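Local coordinates for RNA-binding protein (Porphyromonas gingivalis W83, PDB 7JLY), which probably binds RNA through a single RNA recognition motif and can also bind calcium, at residues A[17-22]-A[32-37]. Numbering follows the deposited sequence.
Sequences EDLTGL and ARVITD
T20 of the helical segment 17-22 sits over A32 of the edge strand, their CA atoms 6.2 Å apart, while the axes of helix 17-22 and strand 32-36 approach to 7.8 Å and run at 135°, midway between perpendicular and antiparallel. No hydrogen bond joins the two segments; two side-chain pairs carry the packing, and a looser approach of L19 to the backbone of R33 adds to them. At the T20 end, OG1 rests against the methyl of A32, with T20 OG1 and A32 CB 3.2 Å apart, a close fit for a hydroxyl on a methyl. That hydroxyl stands beside its own backbone N (chi1 -60°) and is hydrogen-bonded to the carbonyl O of E16, one turn back, so its polar demand is met within the helix while its flank faces the alanine. L19 makes the second, larger part on the helix side. Its CD1 reaches V34 CG2 at 3.9 Å, the two side chains crossing at about a right angle, and the same methyl lies 4.3 Å from the backbone O of R33. With CG1 of V34 anti to the backbone N (chi1 169°), CG2 lies beside that N and is the branch that meets the leucine. Buried L19 also packs on V49 of strand 46-51 and on L10 and V14, carrying the contact into the core. Just before the helical segment, E16 OE2 accepts a hydrogen bond from V34 N, a direct polar tie between helix and edge strand. Here the first helix of an RNA recognition motif packs on the second strand, as expected of its beta-alpha-beta-beta-alpha-beta fold.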
loop_
_atom_site.group_PDB
_atom_site.type_symbol
_atom_site.label_atom_id
_atom_site.label_comp_id
_atom_site.label_asym_id
_atom_site.label_seq_id
_atom_site.Cartn_x
_atom_site.Cartn_y
_atom_site.Cartn_z
ATOM N N GLU A 17 5.017 -6.204 5.471
ATOM C CA GLU A 17 4.940 -7.502 4.805
ATOM C C GLU A 17 3.498 -7.832 4.434
ATOM O O GLU A 17 3.250 -8.524 3.459
ATOM C CB GLU A 17 5.552 -8.612 5.663
ATOM C CG GLU A 17 4.679 -9.107 6.781
ATOM C CD GLU A 17 5.112 -10.476 7.264
ATOM O OE1 GLU A 17 4.522 -11.479 6.810
ATOM O OE2 GLU A 17 6.049 -10.544 8.087
ATOM N N ASP A 18 2.539 -7.305 5.192
ATOM C CA ASP A 18 1.132 -7.468 4.856
ATOM C C ASP A 18 0.761 -6.688 3.593
ATOM O O ASP A 18 -0.061 -7.152 2.795
ATOM C CB ASP A 18 0.258 -7.025 6.030
ATOM C CG ASP A 18 0.580 -7.785 7.309
ATOM O OD1 ASP A 18 0.818 -9.003 7.216
ATOM O OD2 ASP A 18 0.601 -7.170 8.400
ATOM N N LEU A 19 1.347 -5.502 3.415
ATOM C CA LEU A 19 1.104 -4.715 2.207
ATOM C C LEU A 19 1.711 -5.396 0.998
ATOM O O LEU A 19 1.090 -5.473 -0.051
ATOM C CB LEU A 19 1.667 -3.305 2.341
ATOM C CG LEU A 19 0.950 -2.429 3.368
ATOM C CD1 LEU A 19 1.532 -1.039 3.329
ATOM C CD2 LEU A 19 -0.551 -2.383 3.073
ATOM N N THR A 20 2.933 -5.896 1.150
ATOM C CA THR A 20 3.562 -6.630 0.068
ATOM C C THR A 20 2.738 -7.862 -0.258
ATOM O O THR A 20 2.515 -8.168 -1.427
ATOM C CB THR A 20 4.994 -7.051 0.420
ATOM O OG1 THR A 20 5.784 -5.880 0.690
ATOM C CG2 THR A 20 5.611 -7.825 -0.736
ATOM N N GLY A 21 2.274 -8.559 0.778
ATOM C CA GLY A 21 1.505 -9.784 0.588
ATOM C C GLY A 21 0.239 -9.537 -0.218
ATOM O O GLY A 21 -0.169 -10.355 -1.062
ATOM N N LEU A 22 -0.385 -8.398 0.059
ATOM C CA LEU A 22 -1.605 -7.984 -0.611
ATOM C C LEU A 22 -1.361 -7.636 -2.076
ATOM O O LEU A 22 -2.047 -8.138 -2.973
ATOM C CB LEU A 22 -2.216 -6.781 0.120
ATOM C CG LEU A 22 -3.575 -6.294 -0.392
ATOM C CD1 LEU A 22 -4.612 -7.391 -0.247
ATOM C CD2 LEU A 22 -4.006 -5.021 0.346
ATOM N N ALA A 32 7.911 -1.483 -0.259
ATOM C CA ALA A 32 6.746 -1.357 0.604
ATOM C C ALA A 32 7.166 -0.636 1.879
ATOM O O ALA A 32 8.166 -0.997 2.513
ATOM C CB ALA A 32 6.140 -2.727 0.921
ATOM N N ARG A 33 6.424 0.410 2.230
ATOM C CA ARG A 33 6.777 1.242 3.375
ATOM C C ARG A 33 5.516 1.588 4.146
ATOM O O ARG A 33 4.539 2.025 3.548
ATOM C CB ARG A 33 7.473 2.534 2.927
ATOM C CG ARG A 33 8.667 2.344 2.010
ATOM C CD ARG A 33 9.325 3.677 1.672
ATOM N NE ARG A 33 8.590 4.447 0.669
ATOM C CZ ARG A 33 8.263 5.733 0.795
ATOM N NH1 ARG A 33 8.597 6.408 1.891
ATOM N NH2 ARG A 33 7.598 6.349 -0.177
ATOM N N VAL A 34 5.525 1.375 5.460
ATOM C CA VAL A 34 4.477 1.920 6.317
ATOM C C VAL A 34 5.038 3.158 6.980
ATOM O O VAL A 34 6.135 3.118 7.541
ATOM C CB VAL A 34 4.007 0.927 7.390
ATOM C CG1 VAL A 34 3.109 1.638 8.407
ATOM C CG2 VAL A 34 3.268 -0.265 6.752
ATOM N N ILE A 35 4.323 4.273 6.882
ATOM C CA ILE A 35 4.800 5.524 7.468
ATOM C C ILE A 35 4.518 5.492 8.958
ATOM O O ILE A 35 3.416 5.130 9.371
ATOM C CB ILE A 35 4.126 6.758 6.845
ATOM C CG1 ILE A 35 4.302 6.760 5.324
ATOM C CG2 ILE A 35 4.677 8.044 7.469
ATOM C CD1 ILE A 35 5.751 6.646 4.878
ATOM N N THR A 36 5.513 5.863 9.759
ATOM C CA THR A 36 5.394 5.761 11.203
ATOM C C THR A 36 5.619 7.097 11.883
ATOM O O THR A 36 6.209 8.011 11.293
ATOM C CB THR A 36 6.407 4.773 11.775
ATOM O OG1 THR A 36 7.725 5.203 11.402
ATOM C CG2 THR A 36 6.156 3.362 11.247
ATOM N N ASP A 37 5.155 7.202 13.129
ATOM C CA ASP A 37 5.394 8.383 13.962
ATOM C C ASP A 37 6.876 8.485 14.263
ATOM O O ASP A 37 7.517 7.476 14.551
ATOM C CB ASP A 37 4.582 8.304 15.261
ATOM C CG ASP A 37 4.782 9.523 16.159
ATOM O OD1 ASP A 37 4.095 10.545 15.953
ATOM O OD2 ASP A 37 5.625 9.458 17.072
#